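Ribonucleoside triphosphate reductase (Lactobacillus leichmannii, PDB 1L1L) catalyses the reduction of ribonucleoside triphosphates to 2'-deoxyribonucleoside triphosphates with coenzyme B12 as cofactor, working as an allosterically regulated monomer. Local coordinates at residues D107-R110 against D114-N117; L153-M158 against Y455-S460; W480-L485 against A615-F620; P508-R513 against Q635-T640. One frame throughout, in Å; residues are numbered along the deposited sequence.

Interaction 1. Residues D107-R110 against D114-N117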
loop_
_atom_site.group_PDB
_atom_site.type_symbol
_atom_site.label_atom_id
_atom_site.label_comp_id
_atom_site.label_asym_id
_atom_site.label_seq_id
_atom_site.Cartn_x
_atom_site.Cartn_y
_atom_site.Cartn_z
ATOM N N ASP A 107 -9.592 -19.099 3.832
ATOM C CA ASP A 107 -10.705 -19.138 4.770
ATOM C C ASP A 107 -10.803 -17.801 5.502
ATOM O O ASP A 107 -11.899 -17.329 5.817
ATOM C CB ASP A 107 -10.513 -20.285 5.767
ATOM C CG ASP A 107 -10.593 -21.657 5.101
ATOM O OD1 ASP A 107 -11.683 -22.014 4.591
ATOM O OD2 ASP A 107 -9.567 -22.379 5.082
ATOM N N TYR A 108 -9.656 -17.185 5.768
ATOM C CA TYR A 108 -9.659 -15.896 6.444
ATOM C C TYR A 108 -10.376 -14.868 5.582
ATOM O O TYR A 108 -11.250 -14.146 6.054
ATOM C CB TYR A 108 -8.235 -15.414 6.723
ATOM C CG TYR A 108 -8.187 -13.978 7.217
ATOM C CD1 TYR A 108 -7.911 -12.924 6.345
ATOM C CD2 TYR A 108 -8.445 -13.673 8.552
ATOM C CE1 TYR A 108 -7.885 -11.606 6.791
ATOM C CE2 TYR A 108 -8.423 -12.357 9.008
ATOM C CZ TYR A 108 -8.140 -11.329 8.123
ATOM O OH TYR A 108 -8.083 -10.029 8.586
ATOM N N GLN A 109 -10.005 -14.827 4.309
ATOM C CA GLN A 109 -10.591 -13.886 3.368
ATOM C C GLN A 109 -12.108 -13.986 3.362
ATOM O O GLN A 109 -12.807 -12.990 3.550
ATOM C CB GLN A 109 -10.036 -14.142 1.964
ATOM C CG GLN A 109 -10.559 -13.211 0.890
ATOM C CD GLN A 109 -11.625 -13.854 0.036
ATOM O OE1 GLN A 109 -11.360 -14.809 -0.700
ATOM N NE2 GLN A 109 -12.846 -13.338 0.131
ATOM N N ARG A 110 -12.620 -15.193 3.166
ATOM C CA ARG A 110 -14.059 -15.381 3.126
ATOM C C ARG A 110 -14.769 -15.010 4.429
ATOM O O ARG A 110 -15.957 -14.691 4.417
ATOM C CB ARG A 110 -14.380 -16.820 2.702
ATOM C CG ARG A 110 -13.927 -17.108 1.270
ATOM C CD ARG A 110 -14.491 -18.406 0.712
ATOM N NE ARG A 110 -13.489 -19.468 0.644
ATOM C CZ ARG A 110 -12.976 -20.082 1.703
ATOM N NH1 ARG A 110 -13.373 -19.743 2.923
ATOM N NH2 ARG A 110 -12.062 -21.035 1.545
ATOM N N ASP A 114 -13.552 -6.461 3.744
ATOM C CA ASP A 114 -12.486 -5.543 3.341
ATOM C C ASP A 114 -11.137 -6.249 3.141
ATOM O O ASP A 114 -10.150 -5.602 2.804
ATOM C CB ASP A 114 -12.263 -4.440 4.390
ATOM C CG ASP A 114 -13.531 -3.677 4.749
ATOM O OD1 ASP A 114 -14.474 -3.614 3.936
ATOM O OD2 ASP A 114 -13.565 -3.106 5.860
ATOM N N SER A 115 -11.095 -7.565 3.333
ATOM C CA SER A 115 -9.841 -8.310 3.228
ATOM C C SER A 115 -9.083 -8.304 1.900
ATOM O O SER A 115 -7.907 -8.669 1.872
ATOM C CB SER A 115 -10.060 -9.760 3.674
ATOM O OG SER A 115 -10.999 -10.433 2.850
ATOM N N LEU A 116 -9.727 -7.871 0.815
ATOM C CA LEU A 116 -9.078 -7.857 -0.496
ATOM C C LEU A 116 -8.525 -6.509 -0.948
ATOM O O LEU A 116 -7.923 -6.418 -2.022
ATOM C CB LEU A 116 -10.041 -8.394 -1.575
ATOM C CG LEU A 116 -10.488 -9.847 -1.406
ATOM C CD1 LEU A 116 -11.623 -10.163 -2.380
ATOM C CD2 LEU A 116 -9.294 -10.776 -1.636
ATOM N N ASN A 117 -8.729 -5.465 -0.144
ATOM C CA ASN A 117 -8.226 -4.132 -0.471
ATOM C C ASN A 117 -7.185 -3.754 0.582
ATOM O O ASN A 117 -7.426 -3.930 1.774
ATOM C CB ASN A 117 -9.372 -3.117 -0.484
ATOM C CG ASN A 117 -10.511 -3.541 -1.392
ATOM O OD1 ASN A 117 -11.408 -4.271 -0.976
ATOM N ND2 ASN A 117 -10.469 -3.098 -2.646
#

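Interaction 2. Residues L153-M158 against Y455-S460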
loop_
_atom_site.group_PDB
_atom_site.type_symbol
_atom_site.label_atom_id
_atom_site.label_comp_id
_atom_site.label_asym_id
_atom_site.label_seq_id
_atom_site.Cartn_x
_atom_site.Cartn_y
_atom_site.Cartn_z
ATOM N N LEU A 153 -9.819 4.305 10.464
ATOM C CA LEU A 153 -8.387 4.148 10.254
ATOM C C LEU A 153 -7.811 2.991 11.078
ATOM O O LEU A 153 -7.054 2.164 10.554
ATOM C CB LEU A 153 -7.663 5.454 10.598
ATOM C CG LEU A 153 -6.136 5.436 10.549
ATOM C CD1 LEU A 153 -5.642 6.638 9.792
ATOM C CD2 LEU A 153 -5.593 5.428 11.957
ATOM N N PHE A 154 -8.169 2.939 12.362
ATOM C CA PHE A 154 -7.706 1.908 13.293
ATOM C C PHE A 154 -8.074 0.510 12.756
ATOM O O PHE A 154 -7.255 -0.410 12.725
ATOM C CB PHE A 154 -8.383 2.138 14.656
ATOM C CG PHE A 154 -7.736 1.418 15.826
ATOM C CD1 PHE A 154 -6.563 0.686 15.682
ATOM C CD2 PHE A 154 -8.312 1.509 17.095
ATOM C CE1 PHE A 154 -5.971 0.055 16.773
ATOM C CE2 PHE A 154 -7.731 0.884 18.194
ATOM C CZ PHE A 154 -6.554 0.152 18.036
ATOM N N ASP A 155 -9.312 0.378 12.312
ATOM C CA ASP A 155 -9.802 -0.910 11.806
ATOM C C ASP A 155 -9.045 -1.382 10.554
ATOM O O ASP A 155 -8.481 -2.479 10.537
ATOM C CB ASP A 155 -11.311 -0.804 11.539
ATOM C CG ASP A 155 -11.939 -2.143 11.169
ATOM O OD1 ASP A 155 -11.588 -3.147 11.811
ATOM O OD2 ASP A 155 -12.783 -2.173 10.250
ATOM N N GLU A 156 -9.001 -0.547 9.525
ATOM C CA GLU A 156 -8.312 -0.913 8.291
ATOM C C GLU A 156 -6.830 -1.163 8.549
ATOM O O GLU A 156 -6.218 -2.041 7.927
ATOM C CB GLU A 156 -8.506 0.171 7.235
ATOM C CG GLU A 156 -9.953 0.391 6.828
ATOM C CD GLU A 156 -10.689 -0.909 6.476
ATOM O OE1 GLU A 156 -10.045 -1.840 5.936
ATOM O OE2 GLU A 156 -11.913 -0.981 6.732
ATOM N N LEU A 157 -6.235 -0.394 9.464
ATOM C CA LEU A 157 -4.832 -0.613 9.791
ATOM C C LEU A 157 -4.646 -1.991 10.451
ATOM O O LEU A 157 -3.685 -2.695 10.161
ATOM C CB LEU A 157 -4.302 0.479 10.747
ATOM C CG LEU A 157 -3.937 1.862 10.176
ATOM C CD1 LEU A 157 -3.648 2.864 11.344
ATOM C CD2 LEU A 157 -2.736 1.734 9.263
ATOM N N MET A 158 -5.543 -2.377 11.351
ATOM C CA MET A 158 -5.378 -3.668 12.003
ATOM C C MET A 158 -5.628 -4.813 11.017
ATOM O O MET A 158 -5.162 -5.919 11.238
ATOM C CB MET A 158 -6.298 -3.803 13.212
ATOM C CG MET A 158 -5.726 -3.135 14.455
ATOM S SD MET A 158 -6.670 -3.585 15.879
ATOM C CE MET A 158 -8.199 -2.739 15.519
ATOM N N TYR A 455 -17.858 -5.651 2.291
ATOM C CA TYR A 455 -17.213 -4.496 2.929
ATOM C C TYR A 455 -17.924 -4.179 4.240
ATOM O O TYR A 455 -19.148 -4.109 4.278
ATOM C CB TYR A 455 -17.239 -3.269 2.012
ATOM C CG TYR A 455 -16.314 -3.377 0.819
ATOM C CD1 TYR A 455 -16.787 -3.829 -0.412
ATOM C CD2 TYR A 455 -14.956 -3.050 0.923
ATOM C CE1 TYR A 455 -15.941 -3.952 -1.513
ATOM C CE2 TYR A 455 -14.095 -3.173 -0.181
ATOM C CZ TYR A 455 -14.602 -3.629 -1.399
ATOM O OH TYR A 455 -13.781 -3.781 -2.508
ATOM N N ASP A 456 -17.153 -3.972 5.308
ATOM C CA ASP A 456 -17.719 -3.700 6.632
ATOM C C ASP A 456 -18.305 -2.310 6.889
ATOM O O ASP A 456 -19.228 -2.167 7.688
ATOM C CB ASP A 456 -16.681 -3.981 7.725
ATOM C CG ASP A 456 -16.191 -5.421 7.724
ATOM O OD1 ASP A 456 -16.977 -6.345 7.411
ATOM O OD2 ASP A 456 -15.013 -5.637 8.052
ATOM N N TRP A 457 -17.774 -1.282 6.239
ATOM C CA TRP A 457 -18.273 0.070 6.472
ATOM C C TRP A 457 -19.291 0.556 5.466
ATOM O O TRP A 457 -19.113 0.410 4.253
ATOM C CB TRP A 457 -17.114 1.063 6.535
ATOM C CG TRP A 457 -16.189 0.765 7.644
ATOM C CD1 TRP A 457 -15.196 -0.164 7.653
ATOM C CD2 TRP A 457 -16.197 1.360 8.945
ATOM N NE1 TRP A 457 -14.583 -0.188 8.878
ATOM C CE2 TRP A 457 -15.179 0.740 9.691
ATOM C CE3 TRP A 457 -16.972 2.357 9.554
ATOM C CZ2 TRP A 457 -14.907 1.082 11.017
ATOM C CZ3 TRP A 457 -16.700 2.697 10.874
ATOM C CH2 TRP A 457 -15.679 2.063 11.588
ATOM N N GLU A 458 -20.358 1.160 5.980
ATOM C CA GLU A 458 -21.413 1.662 5.125
ATOM C C GLU A 458 -20.888 2.642 4.094
ATOM O O GLU A 458 -21.201 2.538 2.912
ATOM C CB GLU A 458 -22.493 2.356 5.950
ATOM C CG GLU A 458 -23.663 2.815 5.093
ATOM C CD GLU A 458 -24.682 3.615 5.869
ATOM O OE1 GLU A 458 -24.361 4.757 6.272
ATOM O OE2 GLU A 458 -25.803 3.100 6.075
ATOM N N ILE A 459 -20.089 3.602 4.543
ATOM C CA ILE A 459 -19.557 4.609 3.641
ATOM C C ILE A 459 -18.741 4.007 2.494
ATOM O O ILE A 459 -18.741 4.539 1.385
ATOM C CB ILE A 459 -18.697 5.635 4.410
ATOM C CG1 ILE A 459 -18.311 6.778 3.474
ATOM C CG2 ILE A 459 -17.466 4.952 5.010
ATOM C CD1 ILE A 459 -17.591 7.916 4.162
ATOM N N SER A 460 -18.050 2.902 2.761
ATOM C CA SER A 460 -17.249 2.248 1.727
ATOM C C SER A 460 -18.178 1.571 0.712
ATOM O O SER A 460 -17.974 1.677 -0.501
ATOM C CB SER A 460 -16.312 1.206 2.351
ATOM O OG SER A 460 -15.423 1.801 3.289
#

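Interaction 3. Residues W480-L485 against A615-F620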
loop_
_atom_site.group_PDB
_atom_site.type_symbol
_atom_site.label_atom_id
_atom_site.label_comp_id
_atom_site.label_asym_id
_atom_site.label_seq_id
_atom_site.Cartn_x
_atom_site.Cartn_y
_atom_site.Cartn_z
ATOM N N TRP A 480 10.204 -2.245 -20.404
ATOM C CA TRP A 480 9.327 -2.344 -21.561
ATOM C C TRP A 480 9.625 -1.308 -22.639
ATOM O O TRP A 480 9.643 -1.641 -23.825
ATOM C CB TRP A 480 7.871 -2.220 -21.115
ATOM C CG TRP A 480 6.869 -2.374 -22.220
ATOM C CD1 TRP A 480 6.779 -3.412 -23.108
ATOM C CD2 TRP A 480 5.764 -1.504 -22.507
ATOM N NE1 TRP A 480 5.685 -3.244 -23.924
ATOM C CE2 TRP A 480 5.044 -2.083 -23.577
ATOM C CE3 TRP A 480 5.311 -0.293 -21.964
ATOM C CZ2 TRP A 480 3.891 -1.492 -24.115
ATOM C CZ3 TRP A 480 4.163 0.294 -22.500
ATOM C CH2 TRP A 480 3.468 -0.309 -23.566
ATOM N N LEU A 481 9.858 -0.062 -22.229
ATOM C CA LEU A 481 10.141 1.017 -23.174
ATOM C C LEU A 481 11.553 0.984 -23.764
ATOM O O LEU A 481 11.731 1.177 -24.963
ATOM C CB LEU A 481 9.907 2.381 -22.512
ATOM C CG LEU A 481 8.497 2.670 -21.984
ATOM C CD1 LEU A 481 8.468 4.055 -21.345
ATOM C CD2 LEU A 481 7.489 2.582 -23.112
ATOM N N LEU A 482 12.555 0.745 -22.925
ATOM C CA LEU A 482 13.937 0.714 -23.393
ATOM C C LEU A 482 14.116 -0.372 -24.446
ATOM O O LEU A 482 14.777 -0.174 -25.470
ATOM C CB LEU A 482 14.891 0.461 -22.224
ATOM C CG LEU A 482 16.390 0.418 -22.553
ATOM C CD1 LEU A 482 16.822 1.740 -23.170
ATOM C CD2 LEU A 482 17.186 0.140 -21.281
ATOM N N THR A 483 13.513 -1.521 -24.181
ATOM C CA THR A 483 13.597 -2.655 -25.080
ATOM C C THR A 483 12.861 -2.338 -26.369
ATOM O O THR A 483 13.458 -2.273 -27.445
ATOM C CB THR A 483 12.967 -3.899 -24.430
ATOM O OG1 THR A 483 13.663 -4.191 -23.214
ATOM C CG2 THR A 483 13.053 -5.112 -25.361
ATOM N N ARG A 484 11.561 -2.105 -26.237
ATOM C CA ARG A 484 10.703 -1.828 -27.375
ATOM C C ARG A 484 10.977 -0.535 -28.151
ATOM O O ARG A 484 10.603 -0.428 -29.319
ATOM C CB ARG A 484 9.250 -1.870 -26.914
ATOM C CG ARG A 484 8.291 -2.336 -27.979
ATOM C CD ARG A 484 6.971 -2.769 -27.369
ATOM N NE ARG A 484 6.002 -3.157 -28.393
ATOM C CZ ARG A 484 4.720 -3.408 -28.148
ATOM N NH1 ARG A 484 4.251 -3.315 -26.911
ATOM N NH2 ARG A 484 3.903 -3.733 -29.141
ATOM N N LEU A 485 11.638 0.437 -27.529
ATOM C CA LEU A 485 11.920 1.703 -28.207
ATOM C C LEU A 485 13.402 1.924 -28.502
ATOM O O LEU A 485 13.762 2.642 -29.440
ATOM C CB LEU A 485 11.414 2.883 -27.368
ATOM C CG LEU A 485 9.926 3.024 -27.043
ATOM C CD1 LEU A 485 9.735 4.233 -26.128
ATOM C CD2 LEU A 485 9.118 3.190 -28.317
ATOM N N ALA A 615 20.856 -3.628 -19.975
ATOM C CA ALA A 615 22.071 -3.266 -19.259
ATOM C C ALA A 615 23.177 -2.734 -20.169
ATOM O O ALA A 615 23.919 -1.822 -19.790
ATOM C CB ALA A 615 22.580 -4.473 -18.471
ATOM N N ASP A 616 23.281 -3.295 -21.371
ATOM C CA ASP A 616 24.317 -2.884 -22.312
ATOM C C ASP A 616 23.860 -1.896 -23.376
ATOM O O ASP A 616 24.543 -1.695 -24.380
ATOM C CB ASP A 616 24.926 -4.118 -22.986
ATOM C CG ASP A 616 25.610 -5.029 -21.996
ATOM O OD1 ASP A 616 26.425 -4.519 -21.196
ATOM O OD2 ASP A 616 25.336 -6.250 -22.017
ATOM N N ASN A 617 22.702 -1.282 -23.160
ATOM C CA ASN A 617 22.188 -0.302 -24.102
ATOM C C ASN A 617 22.732 1.053 -23.667
ATOM O O ASN A 617 22.661 1.411 -22.491
ATOM C CB ASN A 617 20.662 -0.276 -24.076
ATOM C CG ASN A 617 20.081 0.679 -25.097
ATOM O OD1 ASN A 617 20.529 1.817 -25.226
ATOM N ND2 ASN A 617 19.068 0.225 -25.820
ATOM N N PRO A 618 23.288 1.827 -24.606
ATOM C CA PRO A 618 23.827 3.140 -24.241
ATOM C C PRO A 618 22.737 4.077 -23.715
ATOM O O PRO A 618 23.033 5.113 -23.119
ATOM C CB PRO A 618 24.455 3.628 -25.543
ATOM C CG PRO A 618 23.595 2.965 -26.594
ATOM C CD PRO A 618 23.417 1.579 -26.052
ATOM N N ASN A 619 21.479 3.708 -23.945
ATOM C CA ASN A 619 20.350 4.502 -23.477
ATOM C C ASN A 619 19.903 4.032 -22.100
ATOM O O ASN A 619 18.944 4.562 -21.533
ATOM C CB ASN A 619 19.171 4.422 -24.454
ATOM C CG ASN A 619 19.384 5.274 -25.688
ATOM O OD1 ASN A 619 19.740 6.452 -25.590
ATOM N ND2 ASN A 619 19.163 4.690 -26.859
ATOM N N PHE A 620 20.594 3.025 -21.571
ATOM C CA PHE A 620 20.275 2.506 -20.250
ATOM C C PHE A 620 20.616 3.595 -19.250
ATOM O O PHE A 620 21.695 4.183 -19.317
ATOM C CB PHE A 620 21.115 1.274 -19.917
ATOM C CG PHE A 620 20.856 0.732 -18.537
ATOM C CD1 PHE A 620 19.763 -0.093 -18.297
ATOM C CD2 PHE A 620 21.660 1.105 -17.468
ATOM C CE1 PHE A 620 19.471 -0.536 -17.006
ATOM C CE2 PHE A 620 21.380 0.673 -16.172
ATOM C CZ PHE A 620 20.283 -0.149 -15.939
#

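Interaction 4. Residues P508-R513 against Q635-T640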
loop_
_atom_site.group_PDB
_atom_site.type_symbol
_atom_site.label_atom_id
_atom_site.label_comp_id
_atom_site.label_asym_id
_atom_site.label_seq_id
_atom_site.Cartn_x
_atom_site.Cartn_y
_atom_site.Cartn_z
ATOM N N PRO A 508 10.079 18.620 -22.181
ATOM C CA PRO A 508 10.530 17.329 -22.698
ATOM C C PRO A 508 9.950 16.964 -24.058
ATOM O O PRO A 508 8.851 17.388 -24.411
ATOM C CB PRO A 508 10.069 16.361 -21.618
ATOM C CG PRO A 508 8.754 16.970 -21.198
ATOM C CD PRO A 508 9.134 18.430 -21.060
ATOM N N VAL A 509 10.707 16.180 -24.817
ATOM C CA VAL A 509 10.257 15.693 -26.118
ATOM C C VAL A 509 10.065 14.197 -25.906
ATOM O O VAL A 509 11.013 13.477 -25.578
ATOM C CB VAL A 509 11.311 15.921 -27.220
ATOM C CG1 VAL A 509 10.760 15.474 -28.568
ATOM C CG2 VAL A 509 11.699 17.381 -27.269
ATOM N N TYR A 510 8.833 13.736 -26.070
ATOM C CA TYR A 510 8.516 12.334 -25.871
ATOM C C TYR A 510 8.565 11.540 -27.158
ATOM O O TYR A 510 8.258 12.056 -28.238
ATOM C CB TYR A 510 7.119 12.179 -25.282
ATOM C CG TYR A 510 6.935 12.814 -23.933
ATOM C CD1 TYR A 510 7.737 12.448 -22.850
ATOM C CD2 TYR A 510 5.939 13.773 -23.731
ATOM C CE1 TYR A 510 7.544 13.024 -21.588
ATOM C CE2 TYR A 510 5.740 14.350 -22.487
ATOM C CZ TYR A 510 6.541 13.972 -21.419
ATOM O OH TYR A 510 6.322 14.532 -20.185
ATOM N N ASP A 511 8.932 10.270 -27.026
ATOM C CA ASP A 511 8.993 9.378 -28.160
ATOM C C ASP A 511 7.529 9.086 -28.481
ATOM O O ASP A 511 6.859 8.367 -27.746
ATOM C CB ASP A 511 9.728 8.095 -27.774
ATOM C CG ASP A 511 10.137 7.281 -28.976
ATOM O OD1 ASP A 511 9.239 6.870 -29.749
ATOM O OD2 ASP A 511 11.355 7.058 -29.147
ATOM N N LYS A 512 7.039 9.668 -29.574
ATOM C CA LYS A 512 5.650 9.512 -29.996
ATOM C C LYS A 512 5.177 8.063 -30.120
ATOM O O LYS A 512 3.970 7.798 -30.122
ATOM C CB LYS A 512 5.431 10.259 -31.318
ATOM C CG LYS A 512 5.765 11.752 -31.232
ATOM C CD LYS A 512 5.456 12.518 -32.527
ATOM C CE LYS A 512 6.429 12.194 -33.665
ATOM N NZ LYS A 512 6.259 10.816 -34.234
ATOM N N ARG A 513 6.121 7.131 -30.228
ATOM C CA ARG A 513 5.771 5.717 -30.318
ATOM C C ARG A 513 5.165 5.300 -28.974
ATOM O O ARG A 513 4.179 4.565 -28.921
ATOM C CB ARG A 513 7.024 4.868 -30.609
ATOM C CG ARG A 513 7.609 5.023 -32.023
ATOM C CD ARG A 513 8.933 4.263 -32.173
ATOM N NE ARG A 513 9.997 4.855 -31.363
ATOM C CZ ARG A 513 11.188 4.302 -31.139
ATOM N NH1 ARG A 513 11.495 3.126 -31.665
ATOM N NH2 ARG A 513 12.081 4.929 -30.380
ATOM N N GLN A 635 7.175 11.028 -15.243
ATOM C CA GLN A 635 5.951 10.878 -14.474
ATOM C C GLN A 635 4.817 11.602 -15.201
ATOM O O GLN A 635 3.702 11.096 -15.289
ATOM C CB GLN A 635 6.120 11.460 -13.060
ATOM C CG GLN A 635 4.805 11.676 -12.305
ATOM C CD GLN A 635 5.007 12.306 -10.922
ATOM O OE1 GLN A 635 5.795 13.236 -10.763
ATOM N NE2 GLN A 635 4.280 11.812 -9.928
ATOM N N ALA A 636 5.113 12.787 -15.723
ATOM C CA ALA A 636 4.116 13.592 -16.435
ATOM C C ALA A 636 3.588 12.873 -17.672
ATOM O O ALA A 636 2.401 12.965 -18.000
ATOM C CB ALA A 636 4.714 14.937 -16.833
ATOM N N PHE A 637 4.476 12.170 -18.363
ATOM C CA PHE A 637 4.091 11.436 -19.558
ATOM C C PHE A 637 3.005 10.431 -19.203
ATOM O O PHE A 637 1.923 10.421 -19.802
ATOM C CB PHE A 637 5.302 10.700 -20.153
ATOM C CG PHE A 637 4.975 9.897 -21.380
ATOM C CD1 PHE A 637 4.907 10.504 -22.626
ATOM C CD2 PHE A 637 4.706 8.535 -21.281
ATOM C CE1 PHE A 637 4.576 9.772 -23.762
ATOM C CE2 PHE A 637 4.370 7.785 -22.414
ATOM C CZ PHE A 637 4.306 8.405 -23.655
ATOM N N LEU A 638 3.281 9.599 -18.201
ATOM C CA LEU A 638 2.326 8.580 -17.782
ATOM C C LEU A 638 1.018 9.171 -17.248
ATOM O O LEU A 638 -0.052 8.590 -17.419
ATOM C CB LEU A 638 2.972 7.669 -16.732
ATOM C CG LEU A 638 4.206 6.918 -17.246
ATOM C CD1 LEU A 638 4.943 6.251 -16.097
ATOM C CD2 LEU A 638 3.773 5.891 -18.283
ATOM N N GLN A 639 1.098 10.328 -16.605
ATOM C CA GLN A 639 -0.105 10.961 -16.062
ATOM C C GLN A 639 -0.934 11.553 -17.209
ATOM O O GLN A 639 -2.155 11.637 -17.134
ATOM C CB GLN A 639 0.285 12.074 -15.078
ATOM C CG GLN A 639 -0.904 12.784 -14.438
ATOM C CD GLN A 639 -1.721 11.864 -13.561
ATOM O OE1 GLN A 639 -1.345 11.565 -12.424
ATOM N NE2 GLN A 639 -2.842 11.391 -14.089
ATOM N N THR A 640 -0.252 11.941 -18.276
ATOM C CA THR A 640 -0.904 12.549 -19.431
ATOM C C THR A 640 -1.536 11.526 -20.377
ATOM O O THR A 640 -2.686 11.681 -20.777
ATOM C CB THR A 640 0.106 13.424 -20.223
ATOM O OG1 THR A 640 0.611 14.456 -19.365
ATOM C CG2 THR A 640 -0.540 14.062 -21.436
#

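Interaction 1. Residues D107-R110 against D114-N117
A chi1 of -179° swings Gln109 CG out toward the loop that follows the helix, and the bend at chi2 (-102°) then turns the amide off toward the backbone N of Gly105. Ser115 answers with a chi1 of 62°, which tucks OG between its own backbone N and carbonyl carbon, turned to the end of helix 107-110. The two groups meet closely: Ser115 OG lies 3.4 Å from Gln109 CG and 3.2 Å from Gln109 O. The hydroxyl's hydrogen bond is made with the carbonyl of Thr112, inside the connecting bend, so Gln109 O is a near neighbour here and not its partner.

Next to it, Leu116 reaches across with one branch, CD2 standing 3.7 Å from Gln109 CG, its nearest approach to the glutamine chain. The amide oxygen OE1 takes the backbone N of Gly105. Tyr108 adds a looser touch, its CE1 4.2 Å from Ser115 CB. Ile103 of helix 98-103 packs on Tyr108, Gln109 and Leu116 alike and closes this buried corner. On the exposed flank of the helix Arg110 holds Asp107 end-on, NH1 (3.3 Å) and NH2 (3.2 Å) both reaching Asp107 OD1 from one face of the carboxylate.

Asp114 to Asn117 form a type I beta turn, closed by Asn117 N to Asp114 O at 3.3 Å. This turn leads from helix 107-110 into strand 119-123, where Cys119 forms a disulfide with Cys419, an outer strand of the seven-stranded sheet that belongs to the alpha-beta barrel.

Interaction 2. Residues L153-M158 against Y455-S460
Trp457 sits at the N-cap position of helix 458-467 and pushes its indole against Asp155 and Glu156 of helix 148-158, the helix that joins the neighbouring parallel strands 119-123 and 162-166 in a beta-alpha-beta connection of the barrel. The tight part of the contact is the pyrrole edge of the indole. Trp457 NE1 donates its N-H to Asp155 OD2 at 3.0 Å with an N-H...O angle of 158°, and the oxygen lies close to the ring plane. Asp155 has CG anti to its backbone N (chi1 -173°), which sends the carboxylate out from the helix to this edge; its CB comes within 4.1 Å of Trp457 CZ2. The other oxygen, OD1, is tied to Arg224 and OD2 also to Lys159, so the carboxylate is held from several directions. Phe152 meets the indole edge-to-face.

The looser side lies toward partly exposed Asp456. Its OD2 stays 4.7 Å from Asp155 OD2, two like charges without contact, and Lys159 bridges both, which probably eases their repulsion. Glu156 lies close to Asp114, a crowding that may raise the proton affinity of one carboxylate; Lys159 salt-bridges Asp114 and makes a long, weak ion pair with Glu156. Across the contact Glu156 takes no hydrogen bond from the tryptophan: its OE2 rests 3.5 Å from both Trp457 CD1 and NE1, whereas Asp155 OD2 receives the indole N-H on its anti lone pair.

Interaction 3. Residues W480-L485 against A615-F620
Leu482 reaches out of helix 477-485 toward the turn at Asn617, Asn619 and Phe620, and nearly all of the contact hangs on its two methyls. CB points straight at the loop, and with CG anti to the backbone N (chi1 -179°) the chain extends across before it forks. CD1 rests against both asparagines, 3.8 Å from Asn619 CB and, over the face of the Asn617 amide, 3.8 Å from Asn617 ND2. CD2 takes the other direction and comes to the edge of the Phe620 ring, 3.9 Å from CD1 of that ring, while also lying 4.0 Å from Phe620 CA.

The surface it meets, in the loop between strand 603-611 and helix 628-641, is a type I beta turn from Asn617 to Phe620, closed by Phe620 N to Asn617 O at 2.8 Å. Within it Asn617 OD1 accepts from Asn619 N in an Asx turn, although that bond is modelled doubtfully short. Asn619 ND2 binds Gly486 O, just beyond the helix, and Asn617 ND2 reaches the same oxygen weakly.

The amides are therefore engaged with the backbone. Direct contact is van der Waals packing of a leucine on carbon and an amide face, with polar anchoring just past the helix end.

Interaction 4. Residues P508-R513 against Q635-T640
Tyr510 and Phe637 form a T-shaped pair that clamps the end of the antiparallel hairpin of strands 490-497 and 504-510 onto helix 628-641. The edge of Phe637 is directed at the face of Tyr510, with centroids 4.7 Å apart and the planes inclined at 59°. Phe637 CD1 is the leading atom, above the rim of the tyrosine ring and 3.3 Å from Tyr510 CG, which is snug packing. Behind it Phe637 CB makes a CH-pi contact over the same ring, 4.0 Å from its centroid. With CG anti to the backbone N (chi1 179°), the phenylalanine can thus offer both CB and a ring edge to one face.

Tyr510 runs on past its partner toward the helix backbone. Its hydroxyl hydrogen-bonds to the carbonyl of Ala633, one turn before Phe637, and touches Ala636 CB at 3.7 Å. Phe637 also packs on Ala514 and Ile515 of helix 512-536.

The strand passes straight into that helix through Asp511, its N-cap. Asp511 OD1 accepts from Arg513 N, a capping bond of 3.2 Å, and Arg513 turns its guanidinium side-on to the same carboxylate, NE to OD1 at 2.7 Å and NH2 to OD2 at 2.6 Å.

From the N terminus, interaction 1 closes a tight bend of three residues between helix 107-110 and the approach to strand 119-123. Interaction 2 follows, its loop of almost 300 residues bringing the start of helix 458-467 back to helix 148-158. The two touch, for Asn117 probably hydrogen-bonds to Tyr455. Interactions 3 and 4 come later and cross, since 508-513 falls within the loop of interaction 3 and 615-620 within that of interaction 4. They meet where Leu485 O probably accepts from Arg513 NH2, linking helix 477-485, the hairpin, and helix 628-641. The centres of interactions 2 and 4 are about 37 Å apart, on opposite sides of the chain's centre.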